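Local coordinates for 50S ribosomal protein L10 (Thermotoga maritima, PDB 1ZAV) that probably forms part of the ribosomal stalk, binding L7/L12 dimers and rRNA and helping the ribosome interact with GTP-bound translation factors, at residues 39-44 / 97-102; 51-56 / 86-91. All coordinates share one frame; numbering follows the deposited sequence. Where two conformers were deposited one is given.

Contact 1. Residues 39-44 / 97-102; sequences TELRSR and VKIIYN
Ile99 reaches across to both Leu41 and Arg44, and its two branches do different work. Its CG2 lies 3.8 Å from Arg44 CB and also touches Leu41 CD1, while its CD1 comes within 3.6 Å of the backbone carbonyl oxygen Arg44 O. Leu41 also meets the neighbouring residue, Ile100: Leu41 CD1 sits 4.1 Å from Ile100 CA, and Leu41 CD2 rests on Ile100 CG1 at 4.2 Å. The leucine does not start out pointing at the partner helix; with CG anti to the backbone N (chi1 174°), its methyl groups nevertheless come close to both isoleucines.

The polar part lies beside this apolar patch. The Arg44 chain is extended from CG to NE, and a water lying in the guanidinium plane at its edge accepts from Arg44 NH1 at 3.0 Å. The same water lies so close to Ile99 O that a bridge through it between the two segments, which share no direct hydrogen bond, remains doubtful. Arg44 NH1 also forms a salt bridge with Asp106, further along helix 94-106, and Phe103 of that helix packs against Leu41 and Arg44.

Segments 39-44 and 97-102, on helices 35-49 and 94-106, run nearly antiparallel, their axes at 152° and 10.1 Å apart, and Phe55 of strand 53-58 packs against Leu41 and Ile100. The chemistry is therefore divided: aliphatic carbons of Leu41, Ile99 and Ile100, with the base of the Arg44 chain, meet in the buried part, whereas the arginine keeps its charge beside it, where the Asp106 carboxylate is likely to offset it.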
loop_
_atom_site.group_PDB
_atom_site.type_symbol
_atom_site.label_atom_id
_atom_site.label_comp_id
_atom_site.label_asym_id
_atom_site.label_seq_id
_atom_site.Cartn_x
_atom_site.Cartn_y
_atom_site.Cartn_z
ATOM N N THR A 39 25.353 22.261 16.586
ATOM C CA THR A 39 26.379 21.228 16.708
ATOM C C THR A 39 25.752 19.842 16.871
ATOM O O THR A 39 26.167 18.889 16.213
ATOM C CB THR A 39 27.336 21.524 17.896
ATOM O OG1 THR A 39 28.060 22.731 17.634
ATOM C CG2 THR A 39 28.339 20.391 18.077
ATOM N N GLU A 40 24.736 19.736 17.722
ATOM C CA GLU A 40 24.067 18.454 17.940
ATOM C C GLU A 40 23.348 17.934 16.691
ATOM O O GLU A 40 23.441 16.751 16.361
ATOM C CB GLU A 40 23.076 18.564 19.104
ATOM C CG GLU A 40 22.295 17.283 19.377
ATOM C CD GLU A 40 23.192 16.116 19.757
ATOM O OE1 GLU A 40 24.080 15.747 18.956
ATOM O OE2 GLU A 40 23.010 15.560 20.861
ATOM N N LEU A 41 22.628 18.805 15.991
ATOM C CA LEU A 41 21.936 18.381 14.778
ATOM C C LEU A 41 22.959 17.905 13.746
ATOM O O LEU A 41 22.770 16.875 13.100
ATOM C CB LEU A 41 21.104 19.529 14.193
ATOM C CG LEU A 41 20.412 19.332 12.835
ATOM C CD1 LEU A 41 19.485 18.105 12.820
ATOM C CD2 LEU A 41 19.614 20.587 12.528
ATOM N N ARG A 42 24.044 18.658 13.593
ATOM C CA ARG A 42 25.074 18.286 12.627
ATOM C C ARG A 42 25.718 16.961 12.983
ATOM O O ARG A 42 26.081 16.185 12.104
ATOM C CB ARG A 42 26.140 19.376 12.530
ATOM C CG ARG A 42 25.692 20.558 11.696
ATOM C CD ARG A 42 26.722 21.663 11.693
ATOM N NE ARG A 42 26.334 22.733 10.778
ATOM C CZ ARG A 42 26.900 23.934 10.743
ATOM N NH1 ARG A 42 27.893 24.236 11.577
ATOM N NH2 ARG A 42 26.473 24.833 9.862
ATOM N N SER A 43 25.856 16.706 14.281
ATOM C CA SER A 43 26.448 15.460 14.746
ATOM C C SER A 43 25.516 14.293 14.426
ATOM O O SER A 43 25.969 13.243 13.973
ATOM C CB SER A 43 26.702 15.527 16.253
ATOM O OG SER A 43 27.616 16.573 16.567
ATOM N N ARG A 44 24.215 14.480 14.654
ATOM C CA ARG A 44 23.248 13.425 14.364
ATOM C C ARG A 44 23.242 13.127 12.870
ATOM O O ARG A 44 23.102 11.976 12.452
ATOM C CB ARG A 44 21.841 13.828 14.826
ATOM C CG ARG A 44 21.676 13.945 16.354
ATOM C CD ARG A 44 20.208 14.144 16.756
ATOM N NE ARG A 44 20.055 14.586 18.148
ATOM C CZ ARG A 44 18.886 14.805 18.744
ATOM N NH1 ARG A 44 17.753 14.619 18.081
ATOM N NH2 ARG A 44 18.845 15.232 20.000
ATOM N N VAL A 97 15.672 13.687 6.648
ATOM C CA VAL A 97 14.419 14.357 6.973
ATOM C C VAL A 97 13.982 13.887 8.372
ATOM O O VAL A 97 13.619 14.697 9.228
ATOM C CB VAL A 97 13.330 14.037 5.938
ATOM C CG1 VAL A 97 12.042 14.801 6.286
ATOM C CG2 VAL A 97 13.816 14.425 4.525
ATOM N N LYS A 98 14.048 12.582 8.607
ATOM C CA LYS A 98 13.674 12.021 9.909
ATOM C C LYS A 98 14.511 12.612 11.033
ATOM O O LYS A 98 13.998 12.922 12.114
ATOM C CB LYS A 98 13.856 10.502 9.913
ATOM C CG LYS A 98 13.413 9.840 11.221
ATOM C CD LYS A 98 13.945 8.421 11.353
ATOM C CE LYS A 98 13.671 7.588 10.106
ATOM N NZ LYS A 98 12.215 7.433 9.820
ATOM N N ILE A 99 15.812 12.750 10.783
ATOM C CA ILE A 99 16.718 13.303 11.776
ATOM C C ILE A 99 16.358 14.734 12.183
ATOM O O ILE A 99 16.311 15.050 13.371
ATOM C CB ILE A 99 18.204 13.260 11.276
ATOM C CG1 ILE A 99 18.679 11.805 11.202
ATOM C CG2 ILE A 99 19.116 14.051 12.222
ATOM C CD1 ILE A 99 20.048 11.619 10.566
ATOM N N ILE A 100 16.093 15.606 11.214
ATOM C CA ILE A 100 15.781 16.979 11.569
ATOM C C ILE A 100 14.363 17.105 12.116
ATOM O O ILE A 100 14.071 17.994 12.915
ATOM C CB ILE A 100 15.970 17.936 10.366
ATOM C CG1 ILE A 100 15.984 19.387 10.860
ATOM C CG2 ILE A 100 14.867 17.716 9.354
ATOM C CD1 ILE A 100 16.290 20.406 9.773
ATOM N N TYR A 101 13.482 16.211 11.684
ATOM C CA TYR A 101 12.101 16.218 12.168
ATOM C C TYR A 101 12.116 15.888 13.670
ATOM O O TYR A 101 11.512 16.589 14.479
ATOM C CB TYR A 101 11.271 15.163 11.429
ATOM C CG TYR A 101 9.815 15.111 11.857
ATOM C CD1 TYR A 101 8.900 16.063 11.404
ATOM C CD2 TYR A 101 9.355 14.113 12.721
ATOM C CE1 TYR A 101 7.557 16.022 11.801
ATOM C CE2 TYR A 101 8.018 14.064 13.127
ATOM C CZ TYR A 101 7.126 15.021 12.662
ATOM O OH TYR A 101 5.806 14.975 13.056
ATOM N N ASN A 102 12.827 14.827 14.034
ATOM C CA ASN A 102 12.917 14.413 15.435
ATOM C C ASN A 102 13.756 15.371 16.285
ATOM O O ASN A 102 13.627 15.399 17.510
ATOM C CB ASN A 102 13.484 12.992 15.521
ATOM C CG ASN A 102 12.516 11.943 14.987
ATOM O OD1 ASN A 102 12.923 10.849 14.591
ATOM N ND2 ASN A 102 11.225 12.274 14.982
HETATM O O HOH W 1 16.864 13.648 15.333
#

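Contact 2. Residues 51-56 / 86-91; sequences DGARFR and LYVTEG
The Tyr87 ring carries Arg54 CB over one face, a CH-pi contact with CB 3.9 Å from the ring centroid, while Arg56 NE lies near the ring plane at its edge. The Phe55 ring, in contrast, receives Leu86 CB in plane at its edge, 3.7 Å from Phe55 CD1.

The backbones pair antiparallel. Arg54 and Tyr87 form the hydrogen-bonded pair, with Arg54 N to Tyr87 O and Tyr87 N to Arg54 O both 3.0 Å. Next to the paired residues, Gly52 O accepts from Thr89 N at 2.7 Å and, weakly, from Glu90 N at 3.3 Å. Two waters join Asp51 O to Thr89 OG1.

On the face of the sheet that bears Tyr87, helix 5-19 brings Ile18 and Phe19 onto the tyrosine and Met15 onto Arg56. An alanine in place of Tyr87 would probably leave Arg54 CB without its aromatic cover and open a gap beside Ile18 and Phe19. The other face, with Ala53, Phe55, Leu86 and Val88, is covered by helices 35-49 and 94-106. Strand 53-58 is outermost in the chain's antiparallel sheet, and strand 83-88 lies between it and strand 24-28.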
loop_
_atom_site.group_PDB
_atom_site.type_symbol
_atom_site.label_atom_id
_atom_site.label_comp_id
_atom_site.label_asym_id
_atom_site.label_seq_id
_atom_site.Cartn_x
_atom_site.Cartn_y
_atom_site.Cartn_z
ATOM N N ASP A 51 29.946 13.000 5.483
ATOM C CA ASP A 51 29.984 14.308 4.837
ATOM C C ASP A 51 28.934 14.390 3.723
ATOM O O ASP A 51 28.943 15.334 2.928
ATOM C CB ASP A 51 31.368 14.567 4.217
ATOM C CG ASP A 51 32.469 14.671 5.252
ATOM O OD1 ASP A 51 32.346 15.506 6.177
ATOM O OD2 ASP A 51 33.465 13.920 5.135
ATOM N N GLY A 52 28.048 13.394 3.672
ATOM C CA GLY A 52 27.030 13.323 2.636
ATOM C C GLY A 52 25.831 14.215 2.852
ATOM O O GLY A 52 24.945 14.294 2.005
ATOM N N ALA A 53 25.798 14.886 3.992
ATOM C CA ALA A 53 24.701 15.789 4.305
ATOM C C ALA A 53 25.257 17.017 5.002
ATOM O O ALA A 53 26.249 16.933 5.734
ATOM C CB ALA A 53 23.678 15.086 5.204
ATOM N N ARG A 54 24.613 18.156 4.773
ATOM C CA ARG A 54 25.023 19.414 5.379
ATOM C C ARG A 54 23.807 20.188 5.853
ATOM O O ARG A 54 22.735 20.051 5.279
ATOM C CB ARG A 54 25.774 20.275 4.356
ATOM C CG ARG A 54 27.119 19.724 3.964
ATOM C CD ARG A 54 28.009 19.669 5.191
ATOM N NE ARG A 54 29.253 18.958 4.944
ATOM C CZ ARG A 54 30.192 19.364 4.100
ATOM N NH1 ARG A 54 30.025 20.488 3.410
ATOM N NH2 ARG A 54 31.301 18.649 3.957
ATOM N N PHE A 55 23.979 20.976 6.912
ATOM C CA PHE A 55 22.916 21.830 7.431
ATOM C C PHE A 55 23.567 23.187 7.650
ATOM O O PHE A 55 24.383 23.350 8.561
ATOM C CB PHE A 55 22.343 21.325 8.769
ATOM C CG PHE A 55 21.146 22.114 9.236
ATOM C CD1 PHE A 55 19.946 22.059 8.525
ATOM C CD2 PHE A 55 21.231 22.955 10.346
ATOM C CE1 PHE A 55 18.846 22.836 8.908
ATOM C CE2 PHE A 55 20.140 23.736 10.740
ATOM C CZ PHE A 55 18.940 23.677 10.016
ATOM N N ARG A 56 23.212 24.158 6.814
ATOM C CA ARG A 56 23.789 25.492 6.919
ATOM C C ARG A 56 22.765 26.616 6.799
ATOM O O ARG A 56 21.838 26.545 5.991
ATOM C CB ARG A 56 24.846 25.702 5.832
ATOM C CG ARG A 56 26.017 24.741 5.863
ATOM C CD ARG A 56 27.138 25.238 4.949
ATOM N NE ARG A 56 26.747 25.276 3.540
ATOM C CZ ARG A 56 27.500 25.789 2.567
ATOM N NH1 ARG A 56 28.688 26.313 2.848
ATOM N NH2 ARG A 56 27.076 25.766 1.309
ATOM N N LEU A 86 19.039 22.166 4.541
ATOM C CA LEU A 86 19.511 20.810 4.795
ATOM C C LEU A 86 19.562 20.098 3.453
ATOM O O LEU A 86 18.537 19.942 2.795
ATOM C CB LEU A 86 18.534 20.089 5.732
ATOM C CG LEU A 86 18.790 18.655 6.206
ATOM C CD1 LEU A 86 17.687 18.254 7.184
ATOM C CD2 LEU A 86 18.812 17.698 5.032
ATOM N N TYR A 87 20.746 19.672 3.028
ATOM C CA TYR A 87 20.834 18.982 1.754
ATOM C C TYR A 87 21.679 17.733 1.823
ATOM O O TYR A 87 22.559 17.615 2.680
ATOM C CB TYR A 87 21.320 19.934 0.648
ATOM C CG TYR A 87 22.674 20.556 0.876
ATOM C CD1 TYR A 87 23.841 19.833 0.655
ATOM C CD2 TYR A 87 22.786 21.881 1.275
ATOM C CE1 TYR A 87 25.091 20.421 0.818
ATOM C CE2 TYR A 87 24.029 22.480 1.444
ATOM C CZ TYR A 87 25.175 21.744 1.210
ATOM O OH TYR A 87 26.397 22.346 1.360
ATOM N N VAL A 88 21.369 16.790 0.937
ATOM C CA VAL A 88 22.069 15.518 0.865
ATOM C C VAL A 88 22.733 15.353 -0.492
ATOM O O VAL A 88 22.096 15.531 -1.530
ATOM C CB VAL A 88 21.098 14.334 1.094
ATOM C CG1 VAL A 88 21.822 13.005 0.874
ATOM C CG2 VAL A 88 20.531 14.397 2.515
ATOM N N THR A 89 24.020 15.018 -0.480
ATOM C CA THR A 89 24.751 14.826 -1.723
ATOM C C THR A 89 25.117 13.356 -1.916
ATOM O O THR A 89 25.395 12.923 -3.036
ATOM C CB THR A 89 26.037 15.698 -1.766
ATOM O OG1 THR A 89 26.778 15.532 -0.553
ATOM C CG2 THR A 89 25.677 17.169 -1.929
ATOM N N GLU A 90 25.117 12.590 -0.828
ATOM C CA GLU A 90 25.430 11.174 -0.914
ATOM C C GLU A 90 24.656 10.378 0.125
ATOM O O GLU A 90 24.616 10.758 1.290
ATOM C CB GLU A 90 26.930 10.920 -0.732
ATOM C CG GLU A 90 27.305 9.503 -1.152
ATOM C CD GLU A 90 28.758 9.146 -0.899
ATOM O OE1 GLU A 90 29.183 8.082 -1.391
ATOM O OE2 GLU A 90 29.469 9.912 -0.213
ATOM N N GLY A 91 24.049 9.279 -0.315
ATOM C CA GLY A 91 23.260 8.432 0.566
ATOM C C GLY A 91 21.773 8.681 0.350
ATOM O O GLY A 91 21.391 9.714 -0.200
HETATM O O HOH W 2 27.167 16.954 1.629
HETATM O O HOH W 3 28.830 13.905 0.104
#

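How the contacts relate
The centres of contacts 1 and 2 are 11 Å apart, and both belong to one alpha/beta domain of the L10 family. Along the chain the order is helix 35-49, strand 53-58, strand 83-88 and helix 94-106, so the outer helix pair encloses the inner strand pair in sequence. In space contact 1 lies within the helical layer packed on one face of the sheet, over the strand pair of contact 2. The layers interlock directly: Leu41 CD2 packs 3.6 Å from Phe55 CD2, and Arg42 NH2 probably hydrogen-bonds to Phe55 O. Both belong to the compact globular part, distinct from helix 138-176, which includes most of the L7/L12-binding region.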